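PDB 6UI5: 2-polyprenyl-6-methoxyphenol hydroxylase-like FAD-dependent oxidoreductase from Streptomyces sp. NRRL 11266, which binds flavin-adenine dinucleotide in a Rossmann-type domain and probably works as a flavin-dependent oxidoreductase. Local coordinates for residues Ala10-Leu15 against Thr36-Ala41; Met16-Leu21 against Ala28-Ile33; Met44-Gly49 against Gln295-Ala300. One frame throughout, in Å; residues are numbered along the deposited sequence.

Interaction 1 (Ala10-Leu15 against Thr36-Ala41); sequences AGPAGL and TQRAEA. With FAD (flavin-adenine dinucleotide), chain C.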
# COMPACT_ATOMS: atom_id res chain seq x y z
N ALA A 10 -33.95 3.88 12.76
CA ALA A 10 -34.30 2.50 12.44
C ALA A 10 -33.76 2.07 11.08
O ALA A 10 -34.46 1.44 10.28
CB ALA A 10 -35.81 2.30 12.53
N GLY A 11 -32.51 2.42 10.79
CA GLY A 11 -31.72 1.66 9.83
C GLY A 11 -31.15 0.39 10.46
O GLY A 11 -31.48 0.00 11.60
N PRO A 12 -30.29 -0.32 9.69
CA PRO A 12 -29.68 -1.56 10.24
C PRO A 12 -29.11 -1.39 11.62
O PRO A 12 -29.36 -2.21 12.50
CB PRO A 12 -28.57 -1.90 9.22
CG PRO A 12 -28.73 -0.84 8.08
CD PRO A 12 -30.04 -0.16 8.26
N ALA A 13 -28.35 -0.31 11.83
CA ALA A 13 -27.65 -0.09 13.08
C ALA A 13 -28.62 -0.10 14.25
O ALA A 13 -28.54 -0.96 15.14
CB ALA A 13 -26.89 1.23 12.99
N GLY A 14 -29.57 0.84 14.25
CA GLY A 14 -30.47 0.98 15.38
C GLY A 14 -31.43 -0.19 15.51
O GLY A 14 -31.76 -0.61 16.62
N LEU A 15 -31.90 -0.72 14.38
CA LEU A 15 -32.79 -1.88 14.42
C LEU A 15 -32.08 -3.06 15.07
O LEU A 15 -32.53 -3.62 16.08
CB LEU A 15 -33.23 -2.24 12.98
CG LEU A 15 -34.42 -1.51 12.39
CD1 LEU A 15 -34.58 -1.67 10.84
CD2 LEU A 15 -35.63 -2.05 13.13
N THR A 36 -43.57 4.68 7.71
CA THR A 36 -43.42 3.23 7.64
C THR A 36 -41.97 2.93 7.31
O THR A 36 -41.18 3.85 7.11
CB THR A 36 -44.35 2.61 6.58
OG1 THR A 36 -44.26 1.18 6.67
CG2 THR A 36 -43.93 3.06 5.17
N GLN A 37 -41.63 1.64 7.25
CA GLN A 37 -40.29 1.24 6.82
C GLN A 37 -39.95 1.92 5.51
O GLN A 37 -40.76 1.97 4.60
CB GLN A 37 -40.21 -0.28 6.63
CG GLN A 37 -38.96 -0.70 5.84
CD GLN A 37 -38.94 -2.19 5.47
OE1 GLN A 37 -39.91 -2.93 5.71
NE2 GLN A 37 -37.83 -2.64 4.88
N ARG A 38 -38.73 2.45 5.43
CA ARG A 38 -38.39 3.26 4.27
C ARG A 38 -38.26 2.39 3.03
O ARG A 38 -38.19 1.16 3.08
CB ARG A 38 -37.09 4.03 4.49
CG ARG A 38 -35.86 3.16 4.71
CD ARG A 38 -34.71 4.03 5.22
NE ARG A 38 -33.51 3.24 5.47
CZ ARG A 38 -32.38 3.72 5.99
NH1 ARG A 38 -32.27 4.99 6.35
NH2 ARG A 38 -31.33 2.91 6.17
N ALA A 39 -38.27 3.07 1.89
CA ALA A 39 -38.03 2.47 0.59
C ALA A 39 -36.68 2.87 0.04
O ALA A 39 -36.19 2.20 -0.87
CB ALA A 39 -39.15 2.88 -0.40
N GLU A 40 -36.08 3.93 0.58
CA GLU A 40 -34.77 4.41 0.16
C GLU A 40 -33.67 3.59 0.84
O GLU A 40 -32.88 4.08 1.65
CB GLU A 40 -34.62 5.89 0.46
CG GLU A 40 -35.79 6.78 -0.01
CD GLU A 40 -37.03 6.66 0.87
OE1 GLU A 40 -38.04 6.11 0.38
OE2 GLU A 40 -36.98 7.08 2.05
N ALA A 41 -33.64 2.29 0.52
CA ALA A 41 -32.66 1.35 1.06
C ALA A 41 -31.90 0.78 -0.13
O ALA A 41 -32.27 -0.29 -0.66
CB ALA A 41 -33.34 0.26 1.89
PA FAD C . -29.15 5.15 8.25
O1A FAD C . -29.32 4.05 7.23
O2A FAD C . -28.83 6.45 7.52
O5B FAD C . -30.45 5.22 9.28
C5B FAD C . -30.58 6.30 10.19
C4B FAD C . -32.09 6.44 10.58
O4B FAD C . -32.30 7.31 11.53
C3B FAD C . -32.89 6.97 9.37
O3B FAD C . -34.08 6.31 9.31
C2B FAD C . -33.12 8.46 9.69
O2B FAD C . -34.25 8.94 8.86
C1B FAD C . -33.41 8.40 10.96
N9A FAD C . -33.18 9.60 11.74
C8A FAD C . -32.20 10.51 11.56
N7A FAD C . -32.31 11.44 12.54
C5A FAD C . -33.34 11.08 13.34
C6A FAD C . -33.89 11.64 14.48
N6A FAD C . -33.68 12.80 15.33
N1A FAD C . -34.93 11.08 15.08
C2A FAD C . -35.46 9.93 14.59
N3A FAD C . -34.92 9.37 13.48
C4A FAD C . -33.86 9.94 12.85
N1 FAD C . -24.49 -0.11 2.11
C2 FAD C . -23.96 -1.43 1.65
O2 FAD C . -23.75 -2.32 2.41
N3 FAD C . -23.70 -1.62 0.19
C4 FAD C . -23.96 -0.52 -0.74
O4 FAD C . -23.77 -0.64 -1.90
C4X FAD C . -24.50 0.80 -0.23
N5 FAD C . -24.73 1.84 -1.20
C5X FAD C . -25.24 3.16 -0.73
C6 FAD C . -25.46 4.16 -1.67
C7 FAD C . -25.95 5.40 -1.26
C7M FAD C . -26.08 6.28 -2.49
C8 FAD C . -26.22 5.66 0.09
C8M FAD C . -26.76 7.05 0.45
C9 FAD C . -26.00 4.65 1.05
C9A FAD C . -25.50 3.38 0.65
N10 FAD C . -25.25 2.29 1.66
C10 FAD C . -24.75 1.00 1.19
C1' FAD C . -25.56 2.55 3.08
C2' FAD C . -24.47 2.38 4.15
O2' FAD C . -24.29 1.06 4.50
C3' FAD C . -24.90 3.05 5.45
O3' FAD C . -23.77 3.11 6.27
C4' FAD C . -25.98 2.31 6.26
O4' FAD C . -27.19 2.12 5.58
C5' FAD C . -26.26 3.25 7.44
O5' FAD C . -26.90 2.57 8.49
P FAD C . -27.41 3.40 9.82
O1P FAD C . -28.56 2.65 10.45
O2P FAD C . -26.31 3.70 10.82
O3P FAD C . -27.87 4.88 9.25
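R38 reaches across to G11 and P12 at the start of helix 12-22, and the diphosphate of flavin-adenine dinucleotide lies at the meeting point. A10, the residue before the turn, gives its backbone N to D32 OD1, which ties the loop to the end of strand 28-31, and the same N lies 3.8 Å from C4B of the ribose. At G11, the N-cap, bare CA sits over one face of the R38 guanidinium, 3.9 Å from NH2, and is also close to the cofactor, 3.4 Å from FAD O1P. P12 opens the first turn. Its CD approaches R38 NH2 at 3.9 Å, obliquely to the guanidinium plane, and ring and arginine chain cross at about a right angle; E101, L297 and I301 also pack on this proline. A13 turns its backbone N to FAD O1P (3.3 Å, N-H...O angle 146°), and its methyl lies beside the same phosphate. L15 N closes the turn on G11 O. From the other segment, R38 has CG between the backbone N and the carbonyl carbon (chi1 62°), and from there the chain runs extended to NE, carrying the guanidinium to the other phosphate. NH2 makes a short, nearly straight bond to FAD O1A (2.5 Å), and NH1 adds a weak, bent one to the same oxygen (3.2 Å). The phosphorus PA lies at the guanidinium edge, in its plane. NH2 also forms a salt bridge with E101 OE1, so a second partner helps fix the rotation of the group. Within this contact the two phosphates are met by different means: one by a backbone amide at a helix start, as in Rossmann-type dinucleotide folds, the other by an arginine whose charge probably offsets part of the diphosphate's.

Interaction 2 (Met16-Leu21 against Ala28-Ile33); sequences MLACEL and AVLVDI. With FAD (flavin-adenine dinucleotide), chain C.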
# COMPACT_ATOMS: atom_id res chain seq x y z
N MET A 16 -30.92 -3.41 14.50
CA MET A 16 -30.13 -4.54 14.97
C MET A 16 -29.81 -4.41 16.45
O MET A 16 -29.85 -5.39 17.20
CB MET A 16 -28.87 -4.66 14.10
CG MET A 16 -27.91 -5.69 14.58
SD MET A 16 -28.73 -7.30 14.69
CE MET A 16 -28.72 -8.11 13.11
N LEU A 17 -29.56 -3.19 16.92
CA LEU A 17 -29.23 -3.01 18.33
C LEU A 17 -30.45 -3.20 19.20
O LEU A 17 -30.39 -3.89 20.23
CB LEU A 17 -28.60 -1.62 18.55
CG LEU A 17 -28.43 -1.10 19.97
CD1 LEU A 17 -27.45 -2.02 20.76
CD2 LEU A 17 -27.88 0.33 19.92
N ALA A 18 -31.58 -2.61 18.81
CA ALA A 18 -32.81 -2.79 19.57
C ALA A 18 -33.12 -4.27 19.71
O ALA A 18 -33.62 -4.71 20.76
CB ALA A 18 -33.99 -2.07 18.90
N CYS A 19 -32.81 -5.06 18.68
CA CYS A 19 -32.93 -6.51 18.83
C CYS A 19 -31.92 -7.04 19.85
O CYS A 19 -32.28 -7.85 20.73
CB CYS A 19 -32.75 -7.20 17.49
SG CYS A 19 -34.11 -6.94 16.35
N GLU A 20 -30.65 -6.62 19.75
CA GLU A 20 -29.65 -7.06 20.73
C GLU A 20 -30.06 -6.66 22.15
O GLU A 20 -29.72 -7.36 23.11
CB GLU A 20 -28.28 -6.47 20.42
CG GLU A 20 -27.55 -6.90 19.11
CD GLU A 20 -27.32 -8.42 18.93
OE1 GLU A 20 -27.55 -8.93 17.81
OE2 GLU A 20 -26.87 -9.11 19.88
N LEU A 21 -30.78 -5.55 22.30
CA LEU A 21 -31.18 -5.13 23.64
C LEU A 21 -32.43 -5.87 24.12
O LEU A 21 -32.54 -6.22 25.30
CB LEU A 21 -31.41 -3.62 23.67
CG LEU A 21 -30.19 -2.72 23.50
CD1 LEU A 21 -30.57 -1.21 23.46
CD2 LEU A 21 -29.22 -2.99 24.62
N ALA A 28 -36.30 -1.45 25.45
CA ALA A 28 -35.75 -0.57 24.44
C ALA A 28 -36.85 0.17 23.68
O ALA A 28 -37.89 -0.40 23.33
CB ALA A 28 -34.88 -1.34 23.45
N VAL A 29 -36.62 1.45 23.42
CA VAL A 29 -37.54 2.22 22.60
C VAL A 29 -36.74 2.79 21.44
O VAL A 29 -35.76 3.51 21.64
CB VAL A 29 -38.25 3.33 23.40
CG1 VAL A 29 -38.78 4.39 22.46
CG2 VAL A 29 -39.37 2.71 24.21
N LEU A 30 -37.15 2.42 20.23
CA LEU A 30 -36.44 2.72 19.01
C LEU A 30 -37.28 3.75 18.27
O LEU A 30 -38.48 3.55 18.08
CB LEU A 30 -36.25 1.45 18.19
CG LEU A 30 -35.82 1.50 16.74
CD1 LEU A 30 -34.43 2.01 16.68
CD2 LEU A 30 -35.88 0.09 16.14
N VAL A 31 -36.65 4.86 17.91
CA VAL A 31 -37.32 6.02 17.35
C VAL A 31 -36.81 6.22 15.93
O VAL A 31 -35.59 6.23 15.70
CB VAL A 31 -37.09 7.27 18.22
CG1 VAL A 31 -37.39 8.50 17.43
CG2 VAL A 31 -37.97 7.23 19.43
N ASP A 32 -37.73 6.37 14.99
CA ASP A 32 -37.40 6.81 13.64
C ASP A 32 -38.51 7.75 13.19
O ASP A 32 -39.64 7.69 13.69
CB ASP A 32 -37.26 5.64 12.66
CG ASP A 32 -36.60 6.04 11.35
OD1 ASP A 32 -35.36 5.88 11.23
OD2 ASP A 32 -37.32 6.50 10.43
N ILE A 33 -38.20 8.61 12.22
CA ILE A 33 -39.20 9.58 11.80
C ILE A 33 -40.02 9.13 10.59
O ILE A 33 -41.12 9.65 10.39
CB ILE A 33 -38.57 10.98 11.55
CG1 ILE A 33 -37.25 10.90 10.79
CG2 ILE A 33 -38.25 11.63 12.85
CD1 ILE A 33 -37.40 10.64 9.33
PA FAD C . -29.15 5.15 8.25
O1A FAD C . -29.32 4.05 7.23
O2A FAD C . -28.83 6.45 7.52
O5B FAD C . -30.45 5.22 9.28
C5B FAD C . -30.58 6.30 10.19
C4B FAD C . -32.09 6.44 10.58
O4B FAD C . -32.30 7.31 11.53
C3B FAD C . -32.89 6.97 9.37
O3B FAD C . -34.08 6.31 9.31
C2B FAD C . -33.12 8.46 9.69
O2B FAD C . -34.25 8.94 8.86
C1B FAD C . -33.41 8.40 10.96
N9A FAD C . -33.18 9.60 11.74
C8A FAD C . -32.20 10.51 11.56
N7A FAD C . -32.31 11.44 12.54
C5A FAD C . -33.34 11.08 13.34
C6A FAD C . -33.89 11.64 14.48
N6A FAD C . -33.68 12.80 15.33
N1A FAD C . -34.93 11.08 15.08
C2A FAD C . -35.46 9.93 14.59
N3A FAD C . -34.92 9.37 13.48
C4A FAD C . -33.86 9.94 12.85
N1 FAD C . -24.49 -0.11 2.11
C2 FAD C . -23.96 -1.43 1.65
O2 FAD C . -23.75 -2.32 2.41
N3 FAD C . -23.70 -1.62 0.19
C4 FAD C . -23.96 -0.52 -0.74
O4 FAD C . -23.77 -0.64 -1.90
C4X FAD C . -24.50 0.80 -0.23
N5 FAD C . -24.73 1.84 -1.20
C5X FAD C . -25.24 3.16 -0.73
C6 FAD C . -25.46 4.16 -1.67
C7 FAD C . -25.95 5.40 -1.26
C7M FAD C . -26.08 6.28 -2.49
C8 FAD C . -26.22 5.66 0.09
C8M FAD C . -26.76 7.05 0.45
C9 FAD C . -26.00 4.65 1.05
C9A FAD C . -25.50 3.38 0.65
N10 FAD C . -25.25 2.29 1.66
C10 FAD C . -24.75 1.00 1.19
C1' FAD C . -25.56 2.55 3.08
C2' FAD C . -24.47 2.38 4.15
O2' FAD C . -24.29 1.06 4.50
C3' FAD C . -24.90 3.05 5.45
O3' FAD C . -23.77 3.11 6.27
C4' FAD C . -25.98 2.31 6.26
O4' FAD C . -27.19 2.12 5.58
C5' FAD C . -26.26 3.25 7.44
O5' FAD C . -26.90 2.57 8.49
P FAD C . -27.41 3.40 9.82
O1P FAD C . -28.56 2.65 10.45
O2P FAD C . -26.31 3.70 10.82
O3P FAD C . -27.87 4.88 9.25
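A18 and L21 on helix 12-22 pack against L30 and A28 of strand 28-31 through small apolar groups. A18 CB meets L30 CD2 at 4.0 Å; L30 carries CG anti to its backbone N (chi1 167°), which brings this branch under the helix. One turn on, L21 CB lies 4.2 Å from A28 CB. With alanines at two of the four positions, the segment axes come within 8.7 Å and run nearly antiparallel, at 171°. No hydrogen bond joins the two segments; the helix is held internally, by E20 N on M16 O. The polar contact to the cofactor comes just past the strand, where ribose hydroxyl O3B of FAD donates to D32 OD1, at a doubtfully short 2.3 Å. Apolar contacts to adenine C2A, each at 3.7 Å, come from I33 CG2 over the ring face and V31 CG1 near its plane. An acidic residue holding the ribose beyond the second strand is a familiar feature of Rossmann-type folds. The contact joins helix and second strand of the unit 5-8, 12-22, 28-31: L17 and L21 rest on V7 of the first strand, M16 on helix 295-316, C19 on helix 97-110, and strand 114-116 flanks 28-31.

Interaction 3 (Met44-Gly49 against Gln295-Ala300); sequences MAINAG and QGLGTA. With FAD (flavin-adenine dinucleotide), chain C.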
# COMPACT_ATOMS: atom_id res chain seq x y z
N MET A 44 -27.58 -3.61 -2.18
CA MET A 44 -27.96 -4.85 -2.82
C MET A 44 -27.17 -6.06 -2.32
O MET A 44 -27.37 -7.16 -2.83
CB MET A 44 -27.79 -4.73 -4.33
CG MET A 44 -28.66 -3.65 -4.96
SD MET A 44 -28.79 -3.90 -6.75
CE MET A 44 -27.09 -4.40 -7.11
N ALA A 45 -26.29 -5.88 -1.34
CA ALA A 45 -25.31 -6.90 -1.02
C ALA A 45 -25.10 -6.98 0.48
O ALA A 45 -25.31 -6.01 1.22
CB ALA A 45 -23.96 -6.64 -1.71
N ILE A 46 -24.67 -8.15 0.90
CA ILE A 46 -24.37 -8.46 2.29
C ILE A 46 -23.11 -9.30 2.24
O ILE A 46 -23.08 -10.31 1.53
CB ILE A 46 -25.51 -9.24 2.96
CG1 ILE A 46 -26.76 -8.37 3.06
CG2 ILE A 46 -25.08 -9.77 4.30
CD1 ILE A 46 -26.86 -7.61 4.33
N ASN A 47 -22.06 -8.87 2.94
CA ASN A 47 -20.79 -9.60 2.86
C ASN A 47 -20.71 -10.71 3.91
O ASN A 47 -21.62 -10.90 4.73
CB ASN A 47 -19.60 -8.65 2.98
CG ASN A 47 -19.52 -7.97 4.33
OD1 ASN A 47 -20.06 -8.45 5.35
ND2 ASN A 47 -18.82 -6.84 4.36
N ALA A 48 -19.59 -11.45 3.90
CA ALA A 48 -19.49 -12.66 4.73
C ALA A 48 -19.50 -12.34 6.22
O ALA A 48 -20.10 -13.07 7.01
CB ALA A 48 -18.23 -13.44 4.37
N GLY A 49 -18.87 -11.24 6.63
CA GLY A 49 -18.87 -10.89 8.05
C GLY A 49 -20.25 -10.50 8.55
O GLY A 49 -20.62 -10.81 9.69
N GLN A 295 -19.20 -2.55 3.33
CA GLN A 295 -18.60 -2.24 4.62
C GLN A 295 -19.49 -1.36 5.48
O GLN A 295 -19.48 -1.50 6.70
CB GLN A 295 -17.24 -1.59 4.42
CG GLN A 295 -16.23 -2.52 3.79
CD GLN A 295 -14.89 -1.88 3.70
OE1 GLN A 295 -14.42 -1.26 4.66
NE2 GLN A 295 -14.28 -1.97 2.52
N GLY A 296 -20.22 -0.42 4.86
CA GLY A 296 -21.13 0.42 5.65
C GLY A 296 -22.12 -0.42 6.43
O GLY A 296 -22.37 -0.17 7.61
N LEU A 297 -22.68 -1.44 5.78
CA LEU A 297 -23.63 -2.32 6.43
C LEU A 297 -22.93 -3.23 7.44
O LEU A 297 -23.42 -3.41 8.56
CB LEU A 297 -24.33 -3.14 5.35
CG LEU A 297 -25.64 -3.84 5.64
CD1 LEU A 297 -26.48 -2.89 6.42
CD2 LEU A 297 -26.25 -4.13 4.30
N GLY A 298 -21.77 -3.79 7.06
CA GLY A 298 -21.03 -4.65 7.97
C GLY A 298 -20.67 -3.95 9.27
O GLY A 298 -20.93 -4.47 10.36
N THR A 299 -20.05 -2.77 9.17
CA THR A 299 -19.69 -2.04 10.37
C THR A 299 -20.94 -1.63 11.16
O THR A 299 -20.94 -1.67 12.39
CB THR A 299 -18.83 -0.82 10.01
OG1 THR A 299 -19.52 -0.02 9.05
CG2 THR A 299 -17.53 -1.27 9.36
N ALA A 300 -22.01 -1.27 10.46
CA ALA A 300 -23.23 -0.87 11.15
C ALA A 300 -23.76 -2.01 12.01
O ALA A 300 -24.02 -1.84 13.21
CB ALA A 300 -24.30 -0.43 10.14
PA FAD C . -29.15 5.15 8.25
O1A FAD C . -29.32 4.05 7.23
O2A FAD C . -28.83 6.45 7.52
O5B FAD C . -30.45 5.22 9.28
C5B FAD C . -30.58 6.30 10.19
C4B FAD C . -32.09 6.44 10.58
O4B FAD C . -32.30 7.31 11.53
C3B FAD C . -32.89 6.97 9.37
O3B FAD C . -34.08 6.31 9.31
C2B FAD C . -33.12 8.46 9.69
O2B FAD C . -34.25 8.94 8.86
C1B FAD C . -33.41 8.40 10.96
N9A FAD C . -33.18 9.60 11.74
C8A FAD C . -32.20 10.51 11.56
N7A FAD C . -32.31 11.44 12.54
C5A FAD C . -33.34 11.08 13.34
C6A FAD C . -33.89 11.64 14.48
N6A FAD C . -33.68 12.80 15.33
N1A FAD C . -34.93 11.08 15.08
C2A FAD C . -35.46 9.93 14.59
N3A FAD C . -34.92 9.37 13.48
C4A FAD C . -33.86 9.94 12.85
N1 FAD C . -24.49 -0.11 2.11
C2 FAD C . -23.96 -1.43 1.65
O2 FAD C . -23.75 -2.32 2.41
N3 FAD C . -23.70 -1.62 0.19
C4 FAD C . -23.96 -0.52 -0.74
O4 FAD C . -23.77 -0.64 -1.90
C4X FAD C . -24.50 0.80 -0.23
N5 FAD C . -24.73 1.84 -1.20
C5X FAD C . -25.24 3.16 -0.73
C6 FAD C . -25.46 4.16 -1.67
C7 FAD C . -25.95 5.40 -1.26
C7M FAD C . -26.08 6.28 -2.49
C8 FAD C . -26.22 5.66 0.09
C8M FAD C . -26.76 7.05 0.45
C9 FAD C . -26.00 4.65 1.05
C9A FAD C . -25.50 3.38 0.65
N10 FAD C . -25.25 2.29 1.66
C10 FAD C . -24.75 1.00 1.19
C1' FAD C . -25.56 2.55 3.08
C2' FAD C . -24.47 2.38 4.15
O2' FAD C . -24.29 1.06 4.50
C3' FAD C . -24.90 3.05 5.45
O3' FAD C . -23.77 3.11 6.27
C4' FAD C . -25.98 2.31 6.26
O4' FAD C . -27.19 2.12 5.58
C5' FAD C . -26.26 3.25 7.44
O5' FAD C . -26.90 2.57 8.49
P FAD C . -27.41 3.40 9.82
O1P FAD C . -28.56 2.65 10.45
O2P FAD C . -26.31 3.70 10.82
O3P FAD C . -27.87 4.88 9.25
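I46 and L297 meet by their branch ends where the loop leading to helix 48-55 passes the first turn of helix 295-316, in the Rossmann-type FAD-binding domain, beside the flavin. The two side chains cross obliquely: I46 CD1 presses on L297 CD2 at 3.5 Å, a tight apolar contact. L297 has CG anti to its backbone N (chi1 -162°), and that places CD2 between the loop and the isoalloxazine, 3.6 Å from FAD O2. A45 O faces the same CD2, so this one methyl is approached by loop backbone, isoleucine and flavin together. Nearer its root, L297 CB lies 3.1 Å from FAD O2, a close contact, with the pyrimidine end of the ring system beside the helix start. Here the partial positive end of the helix could help polarise the flavin C2 carbonyl. G296, which has no side chain, brings its carbonyl carbon to 3.3 Å from FAD O2'. N47 sets out toward the helix, but ND2 stays 4.4 Å from Q295 N; it bonds instead to N293 O and N381 OD1, while OD1 caps T50 N at the start of helix 48-55. Both ends of this amide are thereby held. Q295 sets out away from the loop, and its amide pairs with N293 OD1 through NE2 and with N341 ND2 through OE1. Its own carbonyl O takes two bonds from T299, from backbone N and from OG1, each 2.8 Å long and arriving on opposite faces of the carbonyl plane.

Overall arrangement
Interactions 1 and 2 share helix 12-22, the helix of the first beta-alpha-beta unit of the five-stranded parallel sheet, their centres about 11 Å apart; both segments of interaction 2 fall within the chain between those of interaction 1. Interaction 3 comes later, and its second segment is some 250 residues further on. Its centre lies about 15 Å from that of interaction 1 and 19 Å from that of interaction 2. P12 CG packs on L297 CD1 at 3.5 Å, linking 1 with 3, whereas 2 and 3 do not touch. In the order 2, 1, 3 the contacts follow FAD from adenosine through diphosphate to flavin, so chain parts far apart in sequence share one cofactor site.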